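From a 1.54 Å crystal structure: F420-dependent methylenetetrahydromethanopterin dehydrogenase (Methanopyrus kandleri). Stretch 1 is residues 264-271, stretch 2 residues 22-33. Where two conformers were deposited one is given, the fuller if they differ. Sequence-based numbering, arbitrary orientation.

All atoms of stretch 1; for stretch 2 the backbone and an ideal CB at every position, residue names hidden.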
# COMPACT_ATOMS: atom_id res chain seq x y z
N THR A 264 13.55 -22.73 9.92
CA THR A 264 14.25 -24.02 9.97
C THR A 264 15.75 -23.80 9.86
O THR A 264 16.37 -24.12 8.85
CB THR A 264 13.76 -25.01 8.86
OG1 THR A 264 13.92 -24.42 7.54
CG2 THR A 264 12.31 -25.38 9.09
N PRO A 265 16.36 -23.24 10.92
CA PRO A 265 17.80 -22.97 10.95
C PRO A 265 18.62 -24.21 11.22
O PRO A 265 18.12 -25.20 11.76
CB PRO A 265 17.95 -21.97 12.09
CG PRO A 265 16.90 -22.50 13.08
CD PRO A 265 15.71 -22.83 12.19
N HIS A 266 19.88 -24.15 10.80
CA HIS A 266 20.82 -25.24 11.06
C HIS A 266 21.50 -25.06 12.42
O HIS A 266 21.84 -23.95 12.81
CB HIS A 266 21.92 -25.25 9.99
CG HIS A 266 21.43 -25.63 8.63
ND1 HIS A 266 21.15 -24.69 7.67
CD2 HIS A 266 21.15 -26.83 8.08
CE1 HIS A 266 20.72 -25.29 6.58
NE2 HIS A 266 20.71 -26.60 6.80
N ALA A 267 21.69 -26.18 13.13
CA ALA A 267 22.45 -26.17 14.39
C ALA A 267 23.91 -26.27 13.93
O ALA A 267 24.19 -26.54 12.76
CB ALA A 267 22.09 -27.39 15.24
N PRO A 268 24.88 -26.05 14.84
CA PRO A 268 26.30 -26.13 14.47
C PRO A 268 26.73 -27.49 13.93
O PRO A 268 27.66 -27.58 13.11
CB PRO A 268 27.01 -25.79 15.78
CG PRO A 268 26.07 -24.82 16.40
CD PRO A 268 24.73 -25.48 16.18
N ASP A 269 26.05 -28.55 14.38
CA ASP A 269 26.35 -29.89 13.94
C ASP A 269 25.60 -30.25 12.66
O ASP A 269 25.67 -31.37 12.16
CB ASP A 269 26.07 -30.90 15.08
CG ASP A 269 24.59 -31.22 15.27
OD1 ASP A 269 23.72 -30.51 14.73
OD2 ASP A 269 24.29 -32.20 15.98
N GLY A 270 24.88 -29.28 12.11
CA GLY A 270 24.18 -29.54 10.88
C GLY A 270 22.71 -29.89 10.96
O GLY A 270 21.98 -29.78 9.97
N LYS A 271 22.25 -30.30 12.14
CA LYS A 271 20.86 -30.67 12.28
C LYS A 271 19.93 -29.50 11.94
O LYS A 271 20.16 -28.38 12.35
CB LYS A 271 20.56 -31.14 13.72
CG LYS A 271 19.14 -31.65 13.87
CD LYS A 271 18.93 -32.35 15.21
CE LYS A 271 19.11 -31.39 16.37
NZ LYS A 271 18.83 -32.06 17.68
N UNK A 22 24.39 -20.86 -0.13
CA UNK A 22 24.20 -20.15 1.13
C UNK A 22 23.00 -20.63 1.93
O UNK A 22 22.97 -20.45 3.16
CB UNK A 22 24.05 -18.65 0.86
N UNK A 23 22.02 -21.21 1.27
CA UNK A 23 20.86 -21.74 1.98
C UNK A 23 21.26 -22.91 2.87
O UNK A 23 20.48 -23.31 3.76
CB UNK A 23 19.78 -22.17 0.99
N UNK A 24 22.45 -23.45 2.67
CA UNK A 24 22.90 -24.60 3.47
C UNK A 24 23.74 -24.22 4.72
O UNK A 24 24.01 -25.07 5.58
CB UNK A 24 23.72 -25.53 2.58
N UNK A 25 24.14 -22.96 4.87
CA UNK A 25 24.96 -22.60 6.06
C UNK A 25 24.73 -21.10 6.24
O UNK A 25 25.67 -20.27 6.11
CB UNK A 25 26.44 -22.94 5.89
N UNK A 26 23.48 -20.77 6.58
CA UNK A 26 23.06 -19.39 6.63
C UNK A 26 23.81 -18.44 7.52
O UNK A 26 23.82 -17.23 7.26
CB UNK A 26 21.59 -19.36 7.05
N UNK A 27 24.44 -18.95 8.57
CA UNK A 27 25.20 -18.08 9.48
C UNK A 27 26.69 -18.48 9.48
O UNK A 27 27.44 -18.00 10.33
CB UNK A 27 24.63 -18.16 10.90
N UNK A 28 27.09 -19.35 8.55
CA UNK A 28 28.47 -19.81 8.41
C UNK A 28 29.01 -20.50 9.66
O UNK A 28 30.22 -20.60 9.82
CB UNK A 28 29.37 -18.63 8.06
N UNK A 29 28.12 -20.99 10.51
CA UNK A 29 28.55 -21.67 11.72
C UNK A 29 28.38 -23.18 11.68
O UNK A 29 28.50 -23.85 12.71
CB UNK A 29 27.78 -21.11 12.92
N UNK A 30 28.11 -23.75 10.51
CA UNK A 30 27.99 -25.20 10.44
C UNK A 30 29.38 -25.83 10.45
O UNK A 30 30.24 -25.50 9.64
CB UNK A 30 27.21 -25.62 9.19
N UNK A 31 29.57 -26.77 11.36
CA UNK A 31 30.86 -27.44 11.47
C UNK A 31 30.94 -28.70 10.62
O UNK A 31 31.99 -29.32 10.53
CB UNK A 31 31.14 -27.79 12.93
N UNK A 32 29.84 -29.08 9.99
CA UNK A 32 29.83 -30.31 9.20
C UNK A 32 29.87 -30.22 7.69
O UNK A 32 29.65 -31.22 7.02
CB UNK A 32 28.57 -31.10 9.57
N UNK A 33 30.12 -29.03 7.15
CA UNK A 33 30.21 -28.86 5.70
C UNK A 33 31.37 -27.96 5.31
O UNK A 33 31.81 -27.14 6.11
CB UNK A 33 28.90 -28.29 5.15

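Position 22 lies in a 3-10 segment, and its ideal CB has nothing of stretch 1 within 5.5 Å. Stretch 1 sets no preference there; the residue is Met 22, a selenomethionine. Position 23 points sideways and is equally unconstrained; it is Leu 23, whose carbonyl O lies 3.5 Å from His 266 CE1, near the ring plane. At position 24 the CB points away, 5.0 Å from His 266 CE1, so many side chains would fit. Leu 24 occupies it, its carbonyl O over one face of the His 266 ring.

Position 25 also points away and opens a type I turn, where a small polar residue would be suitable. Asp 25 accepts a hydrogen bond at OD1 from the backbone N of position 30 (3.0 Å), tying the loop together.

Position 26 is more telling. Its CB points sideways, 5.4 Å from His 266 ND1, and the backbone N of His 266 is a second possible donor. A side chain with an acceptor and some length would suit, Glu above all, since its two oxygens can take both; Gln could accept from one of them. Glu 26 uses both oxygens: OE1 accepts from His 266 N at 2.8 Å and OE2 from His 266 ND1 at 2.7 Å, so one carboxylate grips backbone and ring together.

From position 27, with no atom of stretch 1 near its CB, a long donor could reach the carbonyl O of His 266; Lys or Arg would serve. Arg 27 makes a weak hydrogen bond from NH1 to His 266 O (2.6 Å, 129°), and its NH2 forms a salt bridge with Glu 26 OE1 (2.7 Å).

Position 28 is out of reach, and its positive phi of 60° favours Gly, Asn or Asp; it is nevertheless Ala 28. Position 29 has its CB 5.4 Å from Pro 268 CG and tolerates many residues. Asp 29 OD2 pairs with Arg 27 NE (3.0 Å), steadying that arginine.

At position 30 the CB passes 4.4 Å from Pro 268 O, and a long side chain could run toward the His 266 ring; Arg, Lys, Gln or Met are plausible. Arg 30 lays its guanidinium flat on the imidazole, centres 4.3 Å apart.

Position 31 offers its backbone N to Pro 268 O, leaving the side chain fairly free. Glu 31 makes that straight 2.7 Å bond from N to Pro 268 O.

Position 32 points toward Gly 270, whose missing side chain leaves room for a compact polar group such as Asp, Asn or Ser. Asp 32 sets OD1 3.3 Å from Gly 270 CA and pairs OD2 with Arg 30 NE (2.9 Å). Position 33 is unconstrained, and is Val 33.

Stretch 2, residues 22-33: MLLDERADREDV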
# COMPACT_ATOMS: atom_id res chain seq x y z
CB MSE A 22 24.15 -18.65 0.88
CG MSE A 22 25.49 -18.22 0.34
SE MSE A 22 25.66 -16.34 0.08
CE MSE A 22 24.67 -16.15 -1.53
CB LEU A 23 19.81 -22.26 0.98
CG LEU A 23 19.15 -21.20 0.10
CD1 LEU A 23 18.38 -21.93 -1.04
CD2 LEU A 23 18.24 -20.30 0.91
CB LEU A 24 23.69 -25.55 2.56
CG LEU A 24 22.96 -25.89 1.26
CD1 LEU A 24 23.78 -26.84 0.39
CD2 LEU A 24 21.58 -26.50 1.61
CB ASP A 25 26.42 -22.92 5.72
CG ASP A 25 27.35 -22.73 6.88
OD1 ASP A 25 26.88 -22.68 8.05
OD2 ASP A 25 28.58 -22.66 6.59
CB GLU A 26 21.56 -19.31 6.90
CG GLU A 26 21.13 -19.77 8.32
CD GLU A 26 20.98 -21.28 8.47
OE1 GLU A 26 20.46 -21.69 9.53
OE2 GLU A 26 21.36 -22.05 7.57
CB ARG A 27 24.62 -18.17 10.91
CG ARG A 27 23.22 -17.53 11.09
CD ARG A 27 22.64 -17.86 12.47
NE ARG A 27 22.93 -19.27 12.70
CZ ARG A 27 22.19 -20.27 12.23
NH1 ARG A 27 22.59 -21.52 12.44
NH2 ARG A 27 21.03 -20.04 11.62
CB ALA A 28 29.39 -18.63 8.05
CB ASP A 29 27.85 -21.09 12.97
CG ASP A 29 26.35 -21.02 12.82
OD1 ASP A 29 25.80 -21.81 12.04
OD2 ASP A 29 25.70 -20.18 13.50
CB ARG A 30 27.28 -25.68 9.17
CG ARG A 30 25.79 -25.76 9.29
CD ARG A 30 25.18 -26.30 8.01
NE ARG A 30 25.18 -27.76 7.91
CZ ARG A 30 24.43 -28.44 7.04
NH1 ARG A 30 24.46 -29.78 7.02
NH2 ARG A 30 23.66 -27.79 6.17
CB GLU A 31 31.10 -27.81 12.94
CG GLU A 31 30.74 -26.71 13.94
CD GLU A 31 30.98 -27.12 15.39
OE1 GLU A 31 32.03 -26.74 15.95
OE2 GLU A 31 30.12 -27.83 15.98
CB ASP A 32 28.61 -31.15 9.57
CG ASP A 32 27.30 -30.44 9.22
OD1 ASP A 32 26.32 -31.14 8.89
OD2 ASP A 32 27.27 -29.19 9.29
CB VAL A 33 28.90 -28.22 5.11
CG1 VAL A 33 27.72 -29.11 5.37
CG2 VAL A 33 28.68 -26.82 5.73
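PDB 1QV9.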